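Local coordinates for uncharacterized protein BAD_0989 (Bifidobacterium adolescentis ATCC 15703, PDB 3CYM) that is of unknown function but probably acts as a ribonuclease D-like 3'-5' exonuclease, with HRDC-like domains that may bind nucleic acid, at residues Ala26-Cys31 / Trp84-Arg89; Ile123-Leu128 / Thr181-Glu186; Ala196-Asp201 / Arg417-Ser422. All blocks are in the same frame, centred on the assembly; numbering follows the deposited sequence. Where two conformers were deposited one is given.

Contact 1: residues Ala26-Cys31 / Trp84-Arg89; sequences AFRDYC and WNDFNR
The carboxylate of Asp-86 sits between two arginines, one on each helix of this pair. Its OD2 lies 3.7 Å from Arg-28 NH1, over a face of the guanidinium, so this long salt bridge rests on charge alone with no N-H aimed at the oxygen. OD1 takes a weak, nearly straight bond from Arg-89 NH2, three residues on in its own helix. The helices belong to the RNase H-like exonuclease fold; segments 26-31 and 84-89 run almost parallel (13°), and their helices lean on strands 57-65 and 68-72 of the mixed sheet.

Beside the carboxylate, whose OD2 lies 4.1 Å from Phe-27 CE2 at the ring's edge, the contact turns aromatic. Phe-27, its CG anti to the backbone N (chi1 177°), sends its ring across to Trp-84, and the pair is T-shaped: the CE1 edge points at the face of the indole six-membered ring, with planes at 79° and centroids 5.3 Å apart. A flat, wide indole suits this place because it offers a face to that edge, while also reaching Val-60 and Leu-72. Phe-87 adds its CB, 4.4 Å from Phe-27 CZ, while its ring meets Phe-62.

Cys-31 is small enough to let the backbones close to 5.7 Å between its CA and that of Phe-87. Its sulphur lies over one face of the Phe-27 ring, toward the rim, with SG 3.9 Å from Phe-87 CA.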
loop_
_atom_site.group_PDB
_atom_site.type_symbol
_atom_site.label_atom_id
_atom_site.label_comp_id
_atom_site.label_asym_id
_atom_site.label_seq_id
_atom_site.Cartn_x
_atom_site.Cartn_y
_atom_site.Cartn_z
ATOM N N ALA A 26 23.804 18.498 5.858
ATOM C CA ALA A 26 23.222 18.362 4.516
ATOM C C ALA A 26 21.696 18.433 4.543
ATOM O O ALA A 26 21.078 18.903 3.586
ATOM C CB ALA A 26 23.690 17.081 3.853
ATOM N N PHE A 27 21.113 17.969 5.650
ATOM C CA PHE A 27 19.678 18.084 5.924
ATOM C C PHE A 27 19.226 19.532 6.166
ATOM O O PHE A 27 18.215 19.971 5.603
ATOM C CB PHE A 27 19.298 17.198 7.120
ATOM C CG PHE A 27 17.850 17.299 7.518
ATOM C CD1 PHE A 27 16.877 16.578 6.830
ATOM C CD2 PHE A 27 17.458 18.112 8.588
ATOM C CE1 PHE A 27 15.538 16.669 7.189
ATOM C CE2 PHE A 27 16.118 18.218 8.951
ATOM C CZ PHE A 27 15.152 17.491 8.253
ATOM N N ARG A 28 19.963 20.260 7.013
ATOM C CA ARG A 28 19.667 21.662 7.294
ATOM C C ARG A 28 19.847 22.512 6.037
ATOM O O ARG A 28 19.173 23.524 5.877
ATOM C CB ARG A 28 20.544 22.234 8.420
ATOM C CG ARG A 28 20.636 21.410 9.709
ATOM C CD ARG A 28 19.409 21.508 10.619
ATOM N NE ARG A 28 19.535 22.538 11.657
ATOM C CZ ARG A 28 18.800 23.653 11.722
ATOM N NH1 ARG A 28 17.872 23.909 10.806
ATOM N NH2 ARG A 28 18.995 24.523 12.710
ATOM N N ASP A 29 20.758 22.098 5.158
ATOM C CA ASP A 29 20.987 22.805 3.898
ATOM C C ASP A 29 19.828 22.627 2.922
ATOM O O ASP A 29 19.383 23.598 2.300
ATOM C CB ASP A 29 22.298 22.362 3.229
ATOM C CG ASP A 29 22.556 23.090 1.909
ATOM O OD1 ASP A 29 22.468 24.341 1.884
ATOM O OD2 ASP A 29 22.844 22.418 0.895
ATOM N N TYR A 30 19.352 21.391 2.786
ATOM C CA TYR A 30 18.229 21.103 1.895
ATOM C C TYR A 30 16.945 21.755 2.376
ATOM O O TYR A 30 16.194 22.276 1.571
ATOM C CB TYR A 30 18.024 19.595 1.688
ATOM C CG TYR A 30 17.060 19.288 0.561
ATOM C CD1 TYR A 30 17.382 19.601 -0.755
ATOM C CD2 TYR A 30 15.821 18.693 0.810
ATOM C CE1 TYR A 30 16.505 19.326 -1.799
ATOM C CE2 TYR A 30 14.939 18.413 -0.236
ATOM C CZ TYR A 30 15.287 18.738 -1.533
ATOM O OH TYR A 30 14.421 18.483 -2.570
ATOM N N CYS A 31 16.715 21.745 3.688
ATOM C CA CYS A 31 15.569 22.443 4.280
ATOM C C CYS A 31 15.541 23.937 3.965
ATOM O O CYS A 31 14.486 24.479 3.647
ATOM C CB CYS A 31 15.526 22.220 5.789
ATOM S SG CYS A 31 14.963 20.567 6.256
ATOM N N TRP A 84 12.552 16.498 11.896
ATOM C CA TRP A 84 11.674 16.536 10.727
ATOM C C TRP A 84 10.695 17.714 10.760
ATOM O O TRP A 84 10.023 17.996 9.764
ATOM C CB TRP A 84 10.945 15.194 10.512
ATOM C CG TRP A 84 11.783 14.178 9.763
ATOM C CD1 TRP A 84 12.387 13.066 10.285
ATOM C CD2 TRP A 84 12.125 14.201 8.367
ATOM N NE1 TRP A 84 13.077 12.395 9.302
ATOM C CE2 TRP A 84 12.933 13.067 8.115
ATOM C CE3 TRP A 84 11.821 15.066 7.302
ATOM C CZ2 TRP A 84 13.444 12.773 6.838
ATOM C CZ3 TRP A 84 12.332 14.776 6.035
ATOM C CH2 TRP A 84 13.135 13.634 5.816
ATOM N N ASN A 85 10.636 18.394 11.910
ATOM C CA ASN A 85 9.809 19.587 12.064
ATOM C C ASN A 85 10.428 20.786 11.342
ATOM O O ASN A 85 9.725 21.727 10.981
ATOM C CB ASN A 85 9.562 19.903 13.547
ATOM C CG ASN A 85 8.463 19.035 14.174
ATOM O OD1 ASN A 85 7.595 19.547 14.882
ATOM N ND2 ASN A 85 8.505 17.725 13.929
ATOM N N ASP A 86 11.743 20.736 11.123
ATOM C CA ASP A 86 12.442 21.742 10.320
ATOM C C ASP A 86 11.940 21.669 8.887
ATOM O O ASP A 86 11.749 22.694 8.235
ATOM C CB ASP A 86 13.953 21.504 10.318
ATOM C CG ASP A 86 14.574 21.601 11.698
ATOM O OD1 ASP A 86 13.940 22.166 12.618
ATOM O OD2 ASP A 86 15.710 21.104 11.855
ATOM N N PHE A 87 11.731 20.440 8.419
ATOM C CA PHE A 87 11.191 20.155 7.099
ATOM C C PHE A 87 9.798 20.751 6.888
ATOM O O PHE A 87 9.549 21.386 5.874
ATOM C CB PHE A 87 11.161 18.640 6.862
ATOM C CG PHE A 87 10.812 18.262 5.466
ATOM C CD1 PHE A 87 11.803 18.101 4.520
ATOM C CD2 PHE A 87 9.485 18.084 5.087
ATOM C CE1 PHE A 87 11.478 17.765 3.226
ATOM C CE2 PHE A 87 9.155 17.758 3.789
ATOM C CZ PHE A 87 10.148 17.609 2.858
ATOM N N ASN A 88 8.903 20.530 7.846
ATOM C CA ASN A 88 7.537 21.051 7.800
ATOM C C ASN A 88 7.471 22.572 7.755
ATOM O O ASN A 88 6.622 23.155 7.066
ATOM C CB ASN A 88 6.759 20.575 9.025
ATOM C CG ASN A 88 6.571 19.087 9.053
ATOM O OD1 ASN A 88 6.332 18.455 8.020
ATOM N ND2 ASN A 88 6.660 18.510 10.243
ATOM N N ARG A 89 8.362 23.203 8.516
ATOM C CA ARG A 89 8.446 24.657 8.584
ATOM C C ARG A 89 9.006 25.219 7.287
ATOM O O ARG A 89 8.565 26.270 6.817
ATOM C CB ARG A 89 9.282 25.089 9.795
ATOM C CG ARG A 89 8.625 24.703 11.136
ATOM C CD ARG A 89 9.271 25.345 12.354
ATOM N NE ARG A 89 10.688 25.023 12.476
ATOM C CZ ARG A 89 11.673 25.896 12.297
ATOM N NH1 ARG A 89 11.398 27.160 11.996
ATOM N NH2 ARG A 89 12.934 25.503 12.424
#

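Contact 2: residues Ile123-Leu128 / Thr181-Glu186; sequences IAARLL and TKMRAE
Met-183 reaches from helix 176-190 to the backbone of helix 121-127 and carries the largest share of a contact without hydrogen bonds, part of the helical layer around the sheet of the exonuclease fold. CG stands anti to the carbonyl carbon and the chain runs straight through chi2; the bend comes at chi3 (78°), which turns CE aside against the opposing helix. That methyl settles beside two successive alanines, 3.6 Å from Ala-124 CB and 3.8 Å from Ala-125 CB. It also comes within 3.3 Å of Ala-125 N, a tight fit against the backbone itself. Alanine suits both places, since a bare methyl leaves room for the incoming side chain, and the flexible, unbranched methionine can follow the surface they make.

Leu-128 also takes part. Its CD2 lies 4.1 Å from Met-183 CE, and its CG rests 3.9 Å from Glu-186 CG. The leucine adopts an uncommon, probably strained shape: chi1 is -104° and chi2 only 19°, which nearly eclipses CD1 with CA. In Glu-186, chi1 sets CG anti to the backbone N and against the leucine; the bend at chi2 then leads CD off, and OE1 has a weak bond to Gln-190 NE2.

Around the pair, Phe-119 of strand 117-120 touches both Ala-124 and Met-183. Phe-142 of helix 135-143 packs on Met-183 and Leu-128, Val-138 of the same helix meets Ala-125, and Ile-123 and Leu-127 face helix 193-207.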
loop_
_atom_site.group_PDB
_atom_site.type_symbol
_atom_site.label_atom_id
_atom_site.label_comp_id
_atom_site.label_asym_id
_atom_site.label_seq_id
_atom_site.Cartn_x
_atom_site.Cartn_y
_atom_site.Cartn_z
ATOM N N ILE A 123 -4.752 9.247 -8.434
ATOM C CA ILE A 123 -6.182 9.529 -8.300
ATOM C C ILE A 123 -6.721 10.364 -9.470
ATOM O O ILE A 123 -7.754 10.023 -10.064
ATOM C CB ILE A 123 -6.497 10.169 -6.924
ATOM C CG1 ILE A 123 -6.320 9.123 -5.814
ATOM C CG2 ILE A 123 -7.895 10.770 -6.905
ATOM C CD1 ILE A 123 -6.607 9.626 -4.411
ATOM N N ALA A 124 -5.999 11.432 -9.811
ATOM C CA ALA A 124 -6.307 12.273 -10.969
ATOM C C ALA A 124 -6.324 11.506 -12.297
ATOM O O ALA A 124 -7.228 11.693 -13.102
ATOM C CB ALA A 124 -5.340 13.440 -11.045
ATOM N N ALA A 125 -5.350 10.626 -12.512
ATOM C CA ALA A 125 -5.312 9.813 -13.741
ATOM C C ALA A 125 -6.533 8.908 -13.909
ATOM O O ALA A 125 -7.053 8.777 -15.014
ATOM C CB ALA A 125 -4.032 8.994 -13.804
ATOM N N ARG A 126 -6.982 8.309 -12.807
ATOM C CA ARG A 126 -8.156 7.423 -12.765
ATOM C C ARG A 126 -9.440 8.174 -13.093
ATOM O O ARG A 126 -10.253 7.734 -13.904
ATOM C CB ARG A 126 -8.336 6.823 -11.365
ATOM C CG ARG A 126 -7.132 6.170 -10.750
ATOM C CD ARG A 126 -6.942 4.779 -11.251
ATOM N NE ARG A 126 -7.821 3.793 -10.630
ATOM C CZ ARG A 126 -8.855 3.216 -11.237
ATOM N NH1 ARG A 126 -9.591 2.326 -10.584
ATOM N NH2 ARG A 126 -9.164 3.528 -12.486
ATOM N N LEU A 127 -9.629 9.319 -12.430
ATOM C CA LEU A 127 -10.786 10.198 -12.701
ATOM C C LEU A 127 -10.839 10.620 -14.169
ATOM O O LEU A 127 -11.912 10.654 -14.766
ATOM C CB LEU A 127 -10.766 11.437 -11.807
ATOM C CG LEU A 127 -11.183 11.292 -10.338
ATOM C CD1 LEU A 127 -10.632 12.471 -9.579
ATOM C CD2 LEU A 127 -12.690 11.225 -10.178
ATOM N N LEU A 128 -9.666 10.907 -14.735
ATOM C CA LEU A 128 -9.484 11.230 -16.153
ATOM C C LEU A 128 -9.746 10.049 -17.087
ATOM O O LEU A 128 -9.855 10.221 -18.301
ATOM C CB LEU A 128 -8.059 11.740 -16.382
ATOM C CG LEU A 128 -7.791 13.233 -16.593
ATOM C CD1 LEU A 128 -8.940 14.097 -16.099
ATOM C CD2 LEU A 128 -6.482 13.629 -15.917
ATOM N N THR A 181 0.674 20.005 -13.219
ATOM C CA THR A 181 0.310 21.142 -14.077
ATOM C C THR A 181 -0.574 20.720 -15.259
ATOM O O THR A 181 -1.678 21.243 -15.411
ATOM C CB THR A 181 1.571 21.914 -14.565
ATOM O OG1 THR A 181 2.361 22.302 -13.433
ATOM C CG2 THR A 181 1.188 23.163 -15.342
ATOM N N LYS A 182 -0.092 19.763 -16.060
ATOM C CA LYS A 182 -0.850 19.181 -17.181
ATOM C C LYS A 182 -2.156 18.522 -16.741
ATOM O O LYS A 182 -3.178 18.673 -17.407
ATOM C CB LYS A 182 -0.011 18.134 -17.930
ATOM C CG LYS A 182 1.104 18.694 -18.801
ATOM C CD LYS A 182 0.596 19.213 -20.145
ATOM C CE LYS A 182 1.736 19.769 -21.007
ATOM N NZ LYS A 182 2.255 21.069 -20.493
ATOM N N MET A 183 -2.110 17.786 -15.631
ATOM C CA MET A 183 -3.269 17.031 -15.158
ATOM C C MET A 183 -4.355 17.917 -14.534
ATOM O O MET A 183 -5.532 17.580 -14.609
ATOM C CB MET A 183 -2.855 15.906 -14.196
ATOM C CG MET A 183 -1.935 14.826 -14.807
ATOM S SD MET A 183 -1.556 13.510 -13.629
ATOM C CE MET A 183 -3.074 12.654 -13.779
ATOM N N ARG A 184 -3.957 19.040 -13.933
ATOM C CA ARG A 184 -4.908 20.054 -13.457
ATOM C C ARG A 184 -5.651 20.702 -14.610
ATOM O O ARG A 184 -6.871 20.866 -14.548
ATOM C CB ARG A 184 -4.211 21.144 -12.637
ATOM C CG ARG A 184 -4.078 20.809 -11.181
ATOM C CD ARG A 184 -3.436 21.927 -10.388
ATOM N NE ARG A 184 -2.972 21.424 -9.092
ATOM C CZ ARG A 184 -3.689 21.442 -7.970
ATOM N NH1 ARG A 184 -4.906 21.963 -7.961
ATOM N NH2 ARG A 184 -3.177 20.948 -6.848
ATOM N N ALA A 185 -4.905 21.064 -15.654
ATOM C CA ALA A 185 -5.466 21.667 -16.865
ATOM C C ALA A 185 -6.483 20.747 -17.523
ATOM O O ALA A 185 -7.549 21.199 -17.932
ATOM C CB ALA A 185 -4.353 22.049 -17.854
ATOM N N GLU A 186 -6.159 19.457 -17.588
ATOM C CA GLU A 186 -7.052 18.432 -18.129
ATOM C C GLU A 186 -8.274 18.132 -17.250
ATOM O O GLU A 186 -9.378 17.946 -17.773
ATOM C CB GLU A 186 -6.268 17.148 -18.417
ATOM C CG GLU A 186 -7.040 16.064 -19.186
ATOM C CD GLU A 186 -7.582 16.532 -20.537
ATOM O OE1 GLU A 186 -8.717 16.138 -20.889
ATOM O OE2 GLU A 186 -6.883 17.284 -21.247
#

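Contact 3: residues Ala196-Asp201 / Arg417-Ser422; sequences AQEEFD and RDWQVS. With GOL (glycerol), chain D.
Glu-199 OE1 takes two short bonds at once, both somewhat bent, one from Arg-417 NE and one from Trp-419 NE1, each 2.8 Å long and arriving from opposite faces of the carboxylate plane. Its other oxygen, OE2, receives Arg-417 NH1 at 2.8 Å on the syn lone pair, almost straight (174°) and in the guanidinium plane. The arginine thus grips the carboxylate side-on with two nitrogens, a salt bridge that ties helix 193-207 to the start of helix 418-433 in the HRDC-like C-terminal region. Trp-419 holds its CG between the backbone N and carbonyl carbon, the crowded position (chi1 71°), and presents its ring edge to Glu-199, the two planes 86° apart.

Glu-198, extended beyond CG, serves the helix start instead. Its OE2 accepts from Trp-419 N at 3.1 Å and from a water that donates at 2.9 Å; Asp-418 N in turn donates to that water. The backbone N of Arg-417, the N-cap residue, is satisfied by Gln-420 OE1 at 3.1 Å. Arg-417 NH1 also bonds O1 of a glycerol, probably from the crystallisation liquor, and NH2 reaches Gly-415 O.

An alanine in place of Glu-199 would probably leave the Arg-417 charge without its carboxylate and Trp-419 NE1 without its acceptor, and hold the guanidinium less firmly.

Glu-199 would probably be favoured as a carboxylate by the arginine, and Glu-198, less surely, by the N-H groups of the helix start.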
loop_
_atom_site.group_PDB
_atom_site.type_symbol
_atom_site.label_atom_id
_atom_site.label_comp_id
_atom_site.label_asym_id
_atom_site.label_seq_id
_atom_site.Cartn_x
_atom_site.Cartn_y
_atom_site.Cartn_z
ATOM N N ALA A 196 -11.699 15.770 -8.157
ATOM C CA ALA A 196 -10.283 15.575 -7.834
ATOM C C ALA A 196 -9.938 16.107 -6.445
ATOM O O ALA A 196 -9.466 15.345 -5.595
ATOM C CB ALA A 196 -9.400 16.206 -8.892
ATOM N N GLN A 197 -10.220 17.390 -6.212
ATOM C CA GLN A 197 -9.964 18.015 -4.914
ATOM C C GLN A 197 -10.564 17.255 -3.717
ATOM O O GLN A 197 -9.864 17.028 -2.722
ATOM C CB GLN A 197 -10.405 19.486 -4.924
ATOM C CG GLN A 197 -9.841 20.330 -3.779
ATOM C CD GLN A 197 -8.353 20.080 -3.541
ATOM O OE1 GLN A 197 -7.530 20.213 -4.451
ATOM N NE2 GLN A 197 -8.008 19.719 -2.314
ATOM N N GLU A 198 -11.830 16.834 -3.832
ATOM C CA GLU A 198 -12.506 16.021 -2.795
ATOM C C GLU A 198 -11.833 14.665 -2.562
ATOM O O GLU A 198 -11.814 14.149 -1.434
ATOM C CB GLU A 198 -13.973 15.773 -3.165
ATOM C CG GLU A 198 -14.909 16.951 -2.959
ATOM C CD GLU A 198 -16.381 16.563 -3.060
ATOM O OE1 GLU A 198 -17.177 17.383 -3.564
ATOM O OE2 GLU A 198 -16.747 15.447 -2.634
ATOM N N GLU A 199 -11.299 14.082 -3.636
ATOM C CA GLU A 199 -10.607 12.812 -3.540
ATOM C C GLU A 199 -9.244 12.986 -2.894
ATOM O O GLU A 199 -8.760 12.071 -2.230
ATOM C CB GLU A 199 -10.472 12.144 -4.906
ATOM C CG GLU A 199 -11.768 11.630 -5.504
ATOM C CD GLU A 199 -12.467 10.625 -4.619
ATOM O OE1 GLU A 199 -13.563 10.957 -4.117
ATOM O OE2 GLU A 199 -11.924 9.515 -4.418
ATOM N N PHE A 200 -8.640 14.163 -3.074
ATOM C CA PHE A 200 -7.355 14.481 -2.439
ATOM C C PHE A 200 -7.534 14.725 -0.935
ATOM O O PHE A 200 -6.795 14.167 -0.100
ATOM C CB PHE A 200 -6.709 15.718 -3.070
ATOM C CG PHE A 200 -6.490 15.618 -4.552
ATOM C CD1 PHE A 200 -6.298 14.388 -5.180
ATOM C CD2 PHE A 200 -6.440 16.778 -5.323
ATOM C CE1 PHE A 200 -6.095 14.321 -6.545
ATOM C CE2 PHE A 200 -6.229 16.720 -6.682
ATOM C CZ PHE A 200 -6.050 15.497 -7.300
ATOM N N ASP A 201 -8.509 15.575 -0.607
ATOM C CA ASP A 201 -8.919 15.831 0.771
ATOM C C ASP A 201 -9.112 14.544 1.578
ATOM O O ASP A 201 -8.601 14.423 2.687
ATOM C CB ASP A 201 -10.230 16.620 0.785
ATOM C CG ASP A 201 -10.057 18.072 0.375
ATOM O OD1 ASP A 201 -8.911 18.556 0.290
ATOM O OD2 ASP A 201 -11.089 18.735 0.150
ATOM N N ARG A 417 -17.821 10.162 -1.045
ATOM C CA ARG A 417 -17.653 11.604 -1.061
ATOM C C ARG A 417 -18.914 12.294 -1.538
ATOM O O ARG A 417 -19.760 11.672 -2.188
ATOM C CB ARG A 417 -16.453 11.982 -1.931
ATOM C CG ARG A 417 -15.143 12.023 -1.170
ATOM C CD ARG A 417 -14.766 10.669 -0.600
ATOM N NE ARG A 417 -14.074 9.866 -1.599
ATOM C CZ ARG A 417 -14.027 8.539 -1.614
ATOM N NH1 ARG A 417 -13.353 7.926 -2.574
ATOM N NH2 ARG A 417 -14.651 7.822 -0.691
ATOM N N ASP A 418 -19.037 13.573 -1.194
ATOM C CA ASP A 418 -20.186 14.383 -1.584
ATOM C C ASP A 418 -20.441 14.379 -3.088
ATOM O O ASP A 418 -21.588 14.292 -3.505
ATOM C CB ASP A 418 -20.032 15.824 -1.089
ATOM C CG ASP A 418 -19.976 15.928 0.426
ATOM O OD1 ASP A 418 -20.225 14.917 1.123
ATOM O OD2 ASP A 418 -19.682 17.040 0.917
ATOM N N TRP A 419 -19.383 14.457 -3.898
ATOM C CA TRP A 419 -19.549 14.453 -5.356
ATOM C C TRP A 419 -20.088 13.121 -5.882
ATOM O O TRP A 419 -20.836 13.099 -6.857
ATOM C CB TRP A 419 -18.259 14.844 -6.089
ATOM C CG TRP A 419 -17.141 13.822 -6.056
ATOM C CD1 TRP A 419 -16.143 13.733 -5.129
ATOM C CD2 TRP A 419 -16.898 12.770 -7.003
ATOM N NE1 TRP A 419 -15.300 12.689 -5.428
ATOM C CE2 TRP A 419 -15.731 12.087 -6.581
ATOM C CE3 TRP A 419 -17.548 12.339 -8.169
ATOM C CZ2 TRP A 419 -15.211 10.981 -7.272
ATOM C CZ3 TRP A 419 -17.024 11.247 -8.862
ATOM C CH2 TRP A 419 -15.870 10.580 -8.408
ATOM N N GLN A 420 -19.713 12.030 -5.215
ATOM C CA GLN A 420 -20.124 10.692 -5.611
ATOM C C GLN A 420 -21.591 10.504 -5.304
ATOM O O GLN A 420 -22.330 10.023 -6.142
ATOM C CB GLN A 420 -19.287 9.628 -4.909
ATOM C CG GLN A 420 -17.811 9.767 -5.169
ATOM C CD GLN A 420 -17.005 8.648 -4.599
ATOM O OE1 GLN A 420 -17.157 8.283 -3.435
ATOM N NE2 GLN A 420 -16.136 8.082 -5.418
ATOM N N VAL A 421 -21.997 10.933 -4.111
ATOM C CA VAL A 421 -23.396 10.937 -3.665
ATOM C C VAL A 421 -24.298 11.817 -4.548
ATOM O O VAL A 421 -25.357 11.380 -4.983
ATOM C CB VAL A 421 -23.496 11.361 -2.172
ATOM C CG1 VAL A 421 -24.941 11.465 -1.721
ATOM C CG2 VAL A 421 -22.750 10.374 -1.295
ATOM N N SER A 422 -23.865 13.043 -4.822
ATOM C CA SER A 422 -24.592 13.948 -5.710
ATOM C C SER A 422 -24.754 13.437 -7.141
ATOM O O SER A 422 -25.777 13.677 -7.769
ATOM C CB SER A 422 -23.908 15.306 -5.736
ATOM O OG SER A 422 -23.949 15.897 -4.451
HETATM C C1 GOL D . -13.148 4.647 -3.460
HETATM O O1 GOL D . -14.110 4.968 -2.477
HETATM C C2 GOL D . -13.577 5.267 -4.784
HETATM O O2 GOL D . -13.896 4.226 -5.672
HETATM C C3 GOL D . -12.451 6.121 -5.362
HETATM O O3 GOL D . -13.001 7.234 -6.035
HETATM O O HOH W 1 -16.669 14.652 0.203
#

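In the fold
Contacts 2 and 3 form one continuous region: their centres are 14 Å apart, and helix 121-127 of contact 2 packs on both segments of contact 3, through Ile-123 and Leu-127. Leu-127 CD2 lies 3.7 Å from Trp-419 CH2, so the exonuclease part touches the C-terminal HRDC-like region directly. Contact 1 stands apart, its centre 30 Å from that of contact 2 and 33 Å from that of contact 3, nearest atoms about 17 and 16 Å away. Sodium is held by Asp-44, Glu-46 and Asp-172, probably the metal site of the exonuclease, as in DEDD-type relatives. Asp-44 and Glu-46 lie on strand 40-47, in the sheet whose strands 57-65 and 68-72 contact 1 packs on.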